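Local coordinates for beta-ketothiolase BktB (Ralstonia eutropha, PDB 4NZS), which condenses acetyl-CoA with propionyl-CoA or a second acetyl-CoA to give beta-ketoacyl-CoA thioesters, supplying precursors for the copolymer PHBV, at residues E168-A171 against K172-I176; D232-T235 against K236-P239. All coordinates share one frame; numbering follows the deposited sequence.

Each interaction is a short-range contact within its own continuous piece of chain. Interaction 1 comes first and closes the C-terminal end of helix 163-173. Interaction 2 follows about sixty residues later, in the long connection between strands 217-219 and 257-267. Their centres lie about 19 Å apart on the same side of the chain's centre, and their nearest atoms are about 5 Å apart without touching. Helix 178-197 follows interaction 1 in the chain and packs against interaction 2. Both fall between strands 116-124 and 257-267, neighbours in the large mixed sheet. They probably belong to the loop domain that thiolases insert there. Interaction 1 is the one closer to the predicted active-site residue C385.

Interaction 1 (E168-A171 against K172-I176); sequences ENVA and KEYDI
A171 O accepts a hydrogen bond from I176 N at 2.7 Å, with the donor in the carbonyl plane. This is the long-span bond of a Schellman motif, and it closes the C-terminal end of helix 163-173. Its companion runs from D175 N to K172 O at 3.2 Å. D175 is the C-prime residue. Its positive phi of 54° turns the chain back so that I176 N can face A171 O.

Before this cap come ordinary helical bonds, each four residues back. K172 N bonds E168 O at 2.8 Å, E173 N bonds N169 O, and Y174 N bonds V170 O at 3.0 Å. Y174 is the first residue to leave helical backbone angles.

V170 O also meets the Y174 side chain. Ring atom CD1 of Y174 lies 3.2 Å from V170 O, which sits at the ring edge near its plane. A chi1 of -60° places Y174 CG beside its own backbone N, which keeps the ring next to V170. The same CD1 meets V170 CG1 at 4.0 Å, and the two side chains run at a slant to each other.

The V170 side chain lies about 8 Å from that of C385, a predicted proton acceptor. The polar ends of E168 and N169 are held elsewhere, the E168 carboxylate by T247 OG1 and V248 N, and N169 ND2 by K293 O. V170, A171 and I176 pack on A328, C331 and A332 of helix 327-336, so the capped end of helix 163-173 lies against that helix, just ahead of helix 178-197.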
loop_
_atom_site.group_PDB
_atom_site.type_symbol
_atom_site.label_atom_id
_atom_site.label_comp_id
_atom_site.label_asym_id
_atom_site.label_seq_id
_atom_site.Cartn_x
_atom_site.Cartn_y
_atom_site.Cartn_z
ATOM N N GLU A 168 -29.870 -8.262 -14.859
ATOM C CA GLU A 168 -31.240 -8.324 -14.353
ATOM C C GLU A 168 -32.129 -7.426 -15.191
ATOM O O GLU A 168 -33.184 -7.845 -15.663
ATOM C CB GLU A 168 -31.310 -7.923 -12.874
ATOM C CG GLU A 168 -30.429 -8.740 -11.931
ATOM C CD GLU A 168 -30.770 -10.213 -11.912
ATOM O OE1 GLU A 168 -31.344 -10.659 -12.907
ATOM O OE2 GLU A 168 -30.470 -10.936 -10.925
ATOM N N ASN A 169 -31.673 -6.205 -15.431
ATOM C CA ASN A 169 -32.492 -5.230 -16.167
ATOM C C ASN A 169 -32.941 -5.699 -17.554
ATOM O O ASN A 169 -34.090 -5.501 -17.952
ATOM C CB ASN A 169 -31.767 -3.886 -16.285
ATOM C CG ASN A 169 -31.723 -3.134 -14.982
ATOM O OD1 ASN A 169 -32.238 -3.600 -13.959
ATOM N ND2 ASN A 169 -31.073 -1.961 -14.997
ATOM N N VAL A 170 -32.027 -6.315 -18.281
ATOM C CA VAL A 170 -32.286 -6.693 -19.649
ATOM C C VAL A 170 -33.022 -8.000 -19.615
ATOM O O VAL A 170 -33.832 -8.288 -20.497
ATOM C CB VAL A 170 -30.975 -6.785 -20.456
ATOM C CG1 VAL A 170 -31.159 -7.502 -21.785
ATOM C CG2 VAL A 170 -30.465 -5.391 -20.728
ATOM N N ALA A 171 -32.729 -8.799 -18.596
ATOM C CA ALA A 171 -33.424 -10.067 -18.404
ATOM C C ALA A 171 -34.916 -9.809 -18.163
ATOM O O ALA A 171 -35.764 -10.551 -18.668
ATOM C CB ALA A 171 -32.822 -10.832 -17.242
ATOM N N LYS A 172 -35.213 -8.757 -17.400
ATOM C CA LYS A 172 -36.590 -8.358 -17.143
ATOM C C LYS A 172 -37.208 -7.638 -18.357
ATOM O O LYS A 172 -38.366 -7.888 -18.727
ATOM C CB LYS A 172 -36.677 -7.483 -15.884
ATOM C CG LYS A 172 -37.544 -6.244 -16.048
ATOM C CD LYS A 172 -38.268 -5.853 -14.769
ATOM C CE LYS A 172 -39.214 -4.692 -15.040
ATOM N NZ LYS A 172 -39.487 -3.930 -13.801
ATOM N N GLU A 173 -36.437 -6.790 -19.008
ATOM C CA GLU A 173 -36.972 -6.029 -20.116
ATOM C C GLU A 173 -37.438 -6.942 -21.226
ATOM O O GLU A 173 -38.390 -6.639 -21.914
ATOM C CB GLU A 173 -35.946 -5.043 -20.646
ATOM C CG GLU A 173 -36.451 -4.197 -21.794
ATOM C CD GLU A 173 -35.533 -3.043 -22.109
ATOM O OE1 GLU A 173 -34.430 -2.992 -21.544
ATOM O OE2 GLU A 173 -35.913 -2.178 -22.915
ATOM N N TYR A 174 -36.713 -8.025 -21.443
ATOM C CA TYR A 174 -37.058 -8.996 -22.463
ATOM C C TYR A 174 -37.648 -10.301 -21.928
ATOM O O TYR A 174 -37.862 -11.244 -22.672
ATOM C CB TYR A 174 -35.832 -9.272 -23.319
ATOM C CG TYR A 174 -35.328 -8.032 -23.997
ATOM C CD1 TYR A 174 -34.838 -6.976 -23.270
ATOM C CD2 TYR A 174 -35.383 -7.909 -25.363
ATOM C CE1 TYR A 174 -34.390 -5.839 -23.890
ATOM C CE2 TYR A 174 -34.935 -6.774 -25.988
ATOM C CZ TYR A 174 -34.447 -5.745 -25.246
ATOM O OH TYR A 174 -34.010 -4.628 -25.889
ATOM N N ASP A 175 -37.901 -10.355 -20.633
ATOM C CA ASP A 175 -38.419 -11.568 -20.021
ATOM C C ASP A 175 -37.598 -12.834 -20.273
ATOM O O ASP A 175 -38.147 -13.866 -20.630
ATOM C CB ASP A 175 -39.881 -11.805 -20.395
ATOM C CG ASP A 175 -40.514 -12.903 -19.565
ATOM O OD1 ASP A 175 -39.808 -13.492 -18.728
ATOM O OD2 ASP A 175 -41.710 -13.188 -19.745
ATOM N N ILE A 176 -36.285 -12.761 -20.100
ATOM C CA ILE A 176 -35.481 -13.969 -20.167
ATOM C C ILE A 176 -35.413 -14.517 -18.761
ATOM O O ILE A 176 -34.806 -13.933 -17.879
ATOM C CB ILE A 176 -34.065 -13.692 -20.694
ATOM C CG1 ILE A 176 -34.111 -13.336 -22.176
ATOM C CG2 ILE A 176 -33.158 -14.889 -20.469
ATOM C CD1 ILE A 176 -34.220 -11.857 -22.443
#

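Interaction 2 (D232-T235 against K236-P239); sequences DDMT and KLRP
M234 and L237 make the apolar contact of this turn. L237 CD2 is the atom that does the touching. It lies 3.6 Å from M234 CG and equally close to M234 CA, with M234 CB a little farther off at 4.1 Å. One methyl therefore sits against the root of the methionine rather than its sulfur. The two side chains pass at a slant.

The L237 torsion helps to explain this. Its CG lies beside the backbone N (chi1 -68°), and the branch folds back along the chain toward M234. M234 sends CG anti to its own backbone N, with chi1 -163°, which leaves that carbon within reach of the leucine methyl.

A second contact pairs a methylene with carbonyl oxygens. K236 CB lies 3.3 Å from D233 O and 3.7 Å from D232 O. These are van der Waals contacts. The rest of the lysine takes no part in them, and its ammonium end leads away from 232-235.

No hydrogen bond joins 232-235 to 236-239, so side-chain packing and backbone shape carry the contact. The backbone curls through K236. L237 then takes an extended conformation, with psi 155°, which carries the chain out of the turn.

Neighbouring residues position the turn. M234 is buried against A185 and H189 of helix 178-197, and T235 touches D182 of the same helix. D233 rests on R226 and L237 on T249, both in loops. The turn thus lies on helix 178-197, near the surface, in the long connection that leads from strand 217-219 to strand 257-267 of the large mixed sheet.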
loop_
_atom_site.group_PDB
_atom_site.type_symbol
_atom_site.label_atom_id
_atom_site.label_comp_id
_atom_site.label_asym_id
_atom_site.label_seq_id
_atom_site.Cartn_x
_atom_site.Cartn_y
_atom_site.Cartn_z
ATOM N N ASP A 232 -28.297 -29.404 -12.436
ATOM C CA ASP A 232 -28.583 -29.251 -11.019
ATOM C C ASP A 232 -27.319 -28.829 -10.289
ATOM O O ASP A 232 -27.349 -28.465 -9.108
ATOM C CB ASP A 232 -29.163 -30.559 -10.493
ATOM C CG ASP A 232 -29.817 -31.364 -11.604
ATOM O OD1 ASP A 232 -29.073 -31.786 -12.522
ATOM O OD2 ASP A 232 -31.055 -31.531 -11.602
ATOM N N ASP A 233 -26.205 -28.880 -11.015
ATOM C CA ASP A 233 -24.958 -28.269 -10.583
ATOM C C ASP A 233 -25.201 -26.792 -10.365
ATOM O O ASP A 233 -24.864 -26.214 -9.333
ATOM C CB ASP A 233 -23.917 -28.371 -11.703
ATOM C CG ASP A 233 -22.678 -29.063 -11.280
ATOM O OD1 ASP A 233 -22.390 -28.999 -10.068
ATOM O OD2 ASP A 233 -21.999 -29.658 -12.165
ATOM N N MET A 234 -25.825 -26.214 -11.380
ATOM C CA MET A 234 -25.757 -24.811 -11.667
ATOM C C MET A 234 -27.123 -24.113 -11.565
ATOM O O MET A 234 -27.288 -22.963 -11.973
ATOM C CB MET A 234 -25.230 -24.721 -13.078
ATOM C CG MET A 234 -24.696 -23.381 -13.490
ATOM S SD MET A 234 -25.178 -23.272 -15.197
ATOM C CE MET A 234 -23.870 -24.210 -15.977
ATOM N N THR A 235 -28.105 -24.835 -11.045
ATOM C CA THR A 235 -29.283 -24.206 -10.479
ATOM C C THR A 235 -29.140 -24.171 -8.962
ATOM O O THR A 235 -29.920 -23.522 -8.284
ATOM C CB THR A 235 -30.613 -24.885 -10.875
ATOM O OG1 THR A 235 -31.515 -24.800 -9.776
ATOM C CG2 THR A 235 -30.473 -26.367 -11.273
ATOM N N LYS A 236 -28.116 -24.836 -8.435
ATOM C CA LYS A 236 -27.777 -24.731 -7.005
ATOM C C LYS A 236 -27.296 -23.324 -6.628
ATOM O O LYS A 236 -27.239 -22.984 -5.449
ATOM C CB LYS A 236 -26.700 -25.762 -6.648
ATOM C CG LYS A 236 -26.352 -25.844 -5.176
ATOM C CD LYS A 236 -27.567 -25.910 -4.250
ATOM C CE LYS A 236 -27.172 -26.459 -2.877
ATOM N NZ LYS A 236 -28.151 -26.096 -1.811
ATOM N N LEU A 237 -26.938 -22.520 -7.629
ATOM C CA LEU A 237 -26.510 -21.149 -7.387
ATOM C C LEU A 237 -27.693 -20.257 -7.088
ATOM O O LEU A 237 -28.818 -20.533 -7.519
ATOM C CB LEU A 237 -25.707 -20.549 -8.576
ATOM C CG LEU A 237 -24.301 -21.076 -8.942
ATOM C CD1 LEU A 237 -23.683 -21.899 -7.822
ATOM C CD2 LEU A 237 -24.298 -21.901 -10.215
ATOM N N ARG A 238 -27.372 -19.179 -6.369
ATOM C CA ARG A 238 -28.273 -18.180 -5.841
ATOM C C ARG A 238 -27.938 -16.865 -6.549
ATOM O O ARG A 238 -26.779 -16.618 -6.864
ATOM C CB ARG A 238 -28.020 -18.021 -4.335
ATOM C CG ARG A 238 -27.715 -19.317 -3.551
ATOM C CD ARG A 238 -26.850 -19.064 -2.297
ATOM N NE ARG A 238 -25.384 -18.959 -2.537
ATOM C CZ ARG A 238 -24.673 -17.824 -2.665
ATOM N NH1 ARG A 238 -25.237 -16.628 -2.610
ATOM N NH2 ARG A 238 -23.364 -17.888 -2.856
ATOM N N PRO A 239 -28.939 -16.016 -6.822
ATOM C CA PRO A 239 -28.595 -14.822 -7.576
ATOM C C PRO A 239 -27.563 -13.912 -6.882
ATOM O O PRO A 239 -27.836 -13.389 -5.793
ATOM C CB PRO A 239 -29.947 -14.120 -7.732
ATOM C CG PRO A 239 -30.939 -15.214 -7.720
ATOM C CD PRO A 239 -30.403 -16.181 -6.715
#